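PDB 6RW0: protein angel homolog 2 from Homo sapiens, which hydrolyses 2',3'-cyclic phosphates, belongs to the CCR4/nocturin family of deadenylases and probably binds the 3' untranslated regions of mRNA. Local coordinates for residues I59-Q62 and D63-E66; L80-S83 and F84-N88. All coordinates share one frame; numbering follows the deposited sequence.

Interactions 1 and 2 are both first turns of helices, 62-67 and 82-96, that follow each other in the chain, and their centres lie about 11 Å apart. The two starts differ in chemistry. In interaction 1 a serine caps the helix and a glutamine reaches along it to a glutamate, with most of the touching residues buried; interaction 2 is more open, its N-cap is a histidine, and an indole face, a phenylalanine and a guanidinium do the packing. Arg85 joins them: its NH2 lies 2.7 Å from Leu60 O and 2.8 Å from Gln62 OE1, both probable hydrogen bonds, so the longer helix grips the loop that leads into the shorter one.

Interaction 1: residues I59-Q62 and D63-E66; sequences ILSQ and DLLE
Ser61 and Leu64 meet at the start of a helix, where the serine is the N-cap. Its OG stands anti to the backbone N, which turns it back over the first turn, where it accepts a weak hydrogen bond from Leu64 N at 3.3 Å; OG is also bonded to Gln107 OE1. A small hydroxyl suits this place because it can meet an amide that the first turn leaves without a carbonyl. Ser61 O takes Leu65 N at 2.8 Å, and Gln62 O takes Glu66 N at 2.9 Å.

The tight part includes a leucine pair. Leu60 and Leu65 cross at about a right angle and meet through their methyls, CD2 to CD1 at 3.7 Å, while Tyr72 also touches Leu60. The buried Gln62 amide belongs here too, its oxygen held by Arg85 as well and its NE2 bonded to Leu80 O. On the outer side Glu66 is exposed, and across this contact its carboxylate is met by one amide. Gln62, bent at chi2 (68°), brings that amide back to it, and NE2 gives Glu66 OE2 a straight bond of 3.1 Å. The carboxylate oxygen lies in the amide plane, but is itself met on its anti side, 35° out of the carboxylate plane, with the two planes 81° apart.

This is a serine N-cap on a short helix that follows strand 49-58 after a brief loop in the DNase I-like fold, with the Leu60 side chain about 5 Å from the bound magnesium ion.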
loop_
_atom_site.group_PDB
_atom_site.type_symbol
_atom_site.label_atom_id
_atom_site.label_comp_id
_atom_site.label_asym_id
_atom_site.label_seq_id
_atom_site.Cartn_x
_atom_site.Cartn_y
_atom_site.Cartn_z
ATOM N N ILE A 59 8.618 3.418 4.701
ATOM C CA ILE A 59 9.608 4.046 5.619
ATOM C C ILE A 59 10.919 4.399 4.920
ATOM O O ILE A 59 11.735 5.005 5.568
ATOM C CB ILE A 59 9.822 3.158 6.862
ATOM C CG1 ILE A 59 10.567 1.854 6.555
ATOM C CG2 ILE A 59 8.493 2.899 7.551
ATOM C CD1 ILE A 59 11.003 1.106 7.786
ATOM N N LEU A 60 11.084 4.035 3.655
ATOM C CA LEU A 60 12.272 4.318 2.847
ATOM C C LEU A 60 13.445 3.438 3.282
ATOM O O LEU A 60 14.037 3.641 4.345
ATOM C CB LEU A 60 12.632 5.809 2.810
ATOM C CG LEU A 60 13.890 6.190 2.018
ATOM C CD1 LEU A 60 13.879 5.735 0.573
ATOM C CD2 LEU A 60 14.066 7.710 2.108
ATOM N N SER A 61 13.775 2.454 2.456
ATOM C CA SER A 61 14.905 1.574 2.727
ATOM C C SER A 61 16.212 2.331 2.558
ATOM O O SER A 61 16.387 3.069 1.588
ATOM C CB SER A 61 14.831 0.409 1.740
ATOM O OG SER A 61 16.105 -0.127 1.415
ATOM N N GLN A 62 17.140 2.151 3.504
ATOM C CA GLN A 62 18.415 2.864 3.414
ATOM C C GLN A 62 19.179 2.504 2.144
ATOM O O GLN A 62 19.778 3.385 1.503
ATOM C CB GLN A 62 19.283 2.583 4.642
ATOM C CG GLN A 62 20.483 3.512 4.742
ATOM C CD GLN A 62 20.073 4.950 5.024
ATOM O OE1 GLN A 62 19.020 5.199 5.595
ATOM N NE2 GLN A 62 20.925 5.899 4.651
ATOM N N ASP A 63 19.204 1.215 1.775
ATOM C CA ASP A 63 19.898 0.817 0.555
ATOM C C ASP A 63 19.295 1.521 -0.654
ATOM O O ASP A 63 20.020 1.978 -1.545
ATOM C CB ASP A 63 19.792 -0.693 0.323
ATOM C CG ASP A 63 20.696 -1.517 1.219
ATOM O OD1 ASP A 63 21.476 -0.959 2.014
ATOM O OD2 ASP A 63 20.615 -2.762 1.117
ATOM N N LEU A 64 17.958 1.591 -0.714
ATOM C CA LEU A 64 17.309 2.245 -1.848
ATOM C C LEU A 64 17.519 3.752 -1.824
ATOM O O LEU A 64 17.663 4.369 -2.884
ATOM C CB LEU A 64 15.826 1.874 -1.909
ATOM C CG LEU A 64 15.555 0.376 -2.081
ATOM C CD1 LEU A 64 14.039 0.155 -2.205
ATOM C CD2 LEU A 64 16.306 -0.214 -3.261
ATOM N N LEU A 65 17.579 4.359 -0.638
ATOM C CA LEU A 65 17.918 5.770 -0.542
ATOM C C LEU A 65 19.294 6.019 -1.144
ATOM O O LEU A 65 19.462 6.879 -2.017
ATOM C CB LEU A 65 17.877 6.169 0.930
ATOM C CG LEU A 65 18.034 7.621 1.351
ATOM C CD1 LEU A 65 17.716 7.723 2.848
ATOM C CD2 LEU A 65 19.431 8.143 1.070
ATOM N N GLU A 66 20.286 5.233 -0.715
ATOM C CA GLU A 66 21.661 5.421 -1.170
ATOM C C GLU A 66 21.820 5.097 -2.647
ATOM O O GLU A 66 22.618 5.751 -3.333
ATOM C CB GLU A 66 22.603 4.607 -0.279
ATOM C CG GLU A 66 22.663 5.208 1.122
ATOM C CD GLU A 66 23.480 4.422 2.111
ATOM O OE1 GLU A 66 24.085 3.404 1.721
ATOM O OE2 GLU A 66 23.500 4.833 3.290
#

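Interaction 2: residues L80-S83 and F84-N88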
loop_
_atom_site.group_PDB
_atom_site.type_symbol
_atom_site.label_atom_id
_atom_site.label_comp_id
_atom_site.label_asym_id
_atom_site.label_seq_id
_atom_site.Cartn_x
_atom_site.Cartn_y
_atom_site.Cartn_z
ATOM N N LEU A 80 20.036 11.956 6.387
ATOM C CA LEU A 80 19.805 10.772 5.573
ATOM C C LEU A 80 20.336 9.486 6.186
ATOM O O LEU A 80 19.932 8.408 5.744
ATOM C CB LEU A 80 20.407 10.956 4.179
ATOM C CG LEU A 80 19.786 12.090 3.368
ATOM C CD1 LEU A 80 20.568 12.271 2.083
ATOM C CD2 LEU A 80 18.329 11.825 3.055
ATOM N N HIS A 81 21.209 9.558 7.187
ATOM C CA HIS A 81 21.783 8.349 7.761
ATOM C C HIS A 81 20.726 7.532 8.492
ATOM O O HIS A 81 19.839 8.081 9.151
ATOM C CB HIS A 81 22.895 8.720 8.738
ATOM C CG HIS A 81 24.011 9.486 8.107
ATOM N ND1 HIS A 81 24.828 8.946 7.138
ATOM C CD2 HIS A 81 24.439 10.757 8.296
ATOM C CE1 HIS A 81 25.714 9.848 6.760
ATOM N NE2 HIS A 81 25.500 10.956 7.447
ATOM N N TRP A 82 20.829 6.205 8.385
ATOM C CA TRP A 82 19.877 5.344 9.081
ATOM C C TRP A 82 19.926 5.558 10.590
ATOM O O TRP A 82 18.898 5.433 11.265
ATOM C CB TRP A 82 20.135 3.882 8.729
ATOM C CG TRP A 82 19.195 2.895 9.356
ATOM C CD1 TRP A 82 19.529 1.893 10.216
ATOM C CD2 TRP A 82 17.781 2.799 9.160
ATOM N NE1 TRP A 82 18.412 1.173 10.561
ATOM C CE2 TRP A 82 17.322 1.719 9.937
ATOM C CE3 TRP A 82 16.855 3.530 8.422
ATOM C CZ2 TRP A 82 15.981 1.352 9.981
ATOM C CZ3 TRP A 82 15.532 3.153 8.454
ATOM C CH2 TRP A 82 15.106 2.084 9.232
ATOM N N SER A 83 21.097 5.888 11.139
ATOM C CA SER A 83 21.194 6.159 12.571
ATOM C C SER A 83 20.368 7.375 12.977
ATOM O O SER A 83 19.996 7.508 14.153
ATOM C CB SER A 83 22.659 6.382 12.950
ATOM O OG SER A 83 23.200 7.487 12.246
ATOM N N PHE A 84 20.111 8.289 12.035
ATOM C CA PHE A 84 19.256 9.454 12.242
ATOM C C PHE A 84 17.789 9.114 11.972
ATOM O O PHE A 84 16.899 9.456 12.761
ATOM C CB PHE A 84 19.714 10.603 11.319
ATOM C CG PHE A 84 18.996 11.898 11.571
ATOM C CD1 PHE A 84 17.776 12.164 10.967
ATOM C CD2 PHE A 84 19.529 12.838 12.430
ATOM C CE1 PHE A 84 17.097 13.345 11.218
ATOM C CE2 PHE A 84 18.856 14.025 12.680
ATOM C CZ PHE A 84 17.632 14.272 12.076
ATOM N N ARG A 85 17.523 8.412 10.875
ATOM C CA ARG A 85 16.147 8.213 10.439
ATOM C C ARG A 85 15.391 7.228 11.320
ATOM O O ARG A 85 14.213 7.446 11.622
ATOM C CB ARG A 85 16.120 7.732 8.987
ATOM C CG ARG A 85 16.724 8.726 8.011
ATOM C CD ARG A 85 16.333 8.426 6.570
ATOM N NE ARG A 85 16.668 7.077 6.114
ATOM C CZ ARG A 85 15.788 6.134 5.771
ATOM N NH1 ARG A 85 14.479 6.331 5.850
ATOM N NH2 ARG A 85 16.228 4.959 5.348
ATOM N N PHE A 86 16.010 6.108 11.686
ATOM C CA PHE A 86 15.251 5.088 12.402
ATOM C C PHE A 86 14.696 5.597 13.727
ATOM O O PHE A 86 13.516 5.338 14.021
ATOM C CB PHE A 86 16.060 3.809 12.590
ATOM C CG PHE A 86 15.346 2.802 13.435
ATOM C CD1 PHE A 86 14.160 2.239 12.999
ATOM C CD2 PHE A 86 15.822 2.467 14.685
ATOM C CE1 PHE A 86 13.477 1.323 13.794
ATOM C CE2 PHE A 86 15.144 1.558 15.474
ATOM C CZ PHE A 86 13.972 0.991 15.026
ATOM N N PRO A 87 15.455 6.307 14.567
ATOM C CA PRO A 87 14.831 6.833 15.792
ATOM C C PRO A 87 13.620 7.709 15.528
ATOM O O PRO A 87 12.653 7.666 16.299
ATOM C CB PRO A 87 15.975 7.591 16.480
ATOM C CG PRO A 87 17.214 6.931 15.976
ATOM C CD PRO A 87 16.912 6.533 14.546
ATOM N N ASN A 88 13.645 8.511 14.462
ATOM C CA ASN A 88 12.484 9.329 14.125
ATOM C C ASN A 88 11.296 8.471 13.702
ATOM O O ASN A 88 10.158 8.727 14.115
ATOM C CB ASN A 88 12.844 10.286 12.993
ATOM C CG ASN A 88 13.439 11.585 13.484
ATOM O OD1 ASN A 88 13.454 11.875 14.683
ATOM N ND2 ASN A 88 13.917 12.388 12.549
#
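Trp82 and Phe86, one helical turn apart, pack on each other. The indole leaves the backbone with CG anti to N (chi1 -178°) and extends along the helix, so that the CB of Phe86 sits over one face of its six-membered ring, 3.7 Å from the centroid. This is a CH-pi contact, with CB 17° off the ring normal. The Phe86 ring continues away and meets the indole obliquely, its CD1 3.6 Å from Trp82 CZ2. A broad indole suits this spot, since its face can take the CB of Phe86 while NE1 reaches Glu114 OE2.

Arg85 takes a different first torsion, CG lying beside the backbone N and anti to the carbonyl carbon, and a bend at chi3 (-56°) carries the guanidinium across to the indole. Trp82 CE3 lies over one guanidinium face, 3.4 Å from Arg85 NH2, while Leu80 O is near the guanidinium plane, 3.5 Å from NE. NH1 bonds to Ile59 O and Ser415 O, and NH2 turns to the loop and helix start at 60-62. In the backbone, His81 O at the N-cap accepts from both Arg85 N and Phe84 N, each at 2.9 Å, the second donor standing above the carbonyl plane. Pro87, whose nitrogen has no hydrogen to give, rests its CD 3.3 Å from Ser83 O, where the helix kinks.

Helix 82-96 thus begins beside two others: Trp82 stacks on His110 and, with Phe86, packs against helix 108-121, while Arg85 touches Leu65 of helix 62-67 and reaches the loop after strand 49-58.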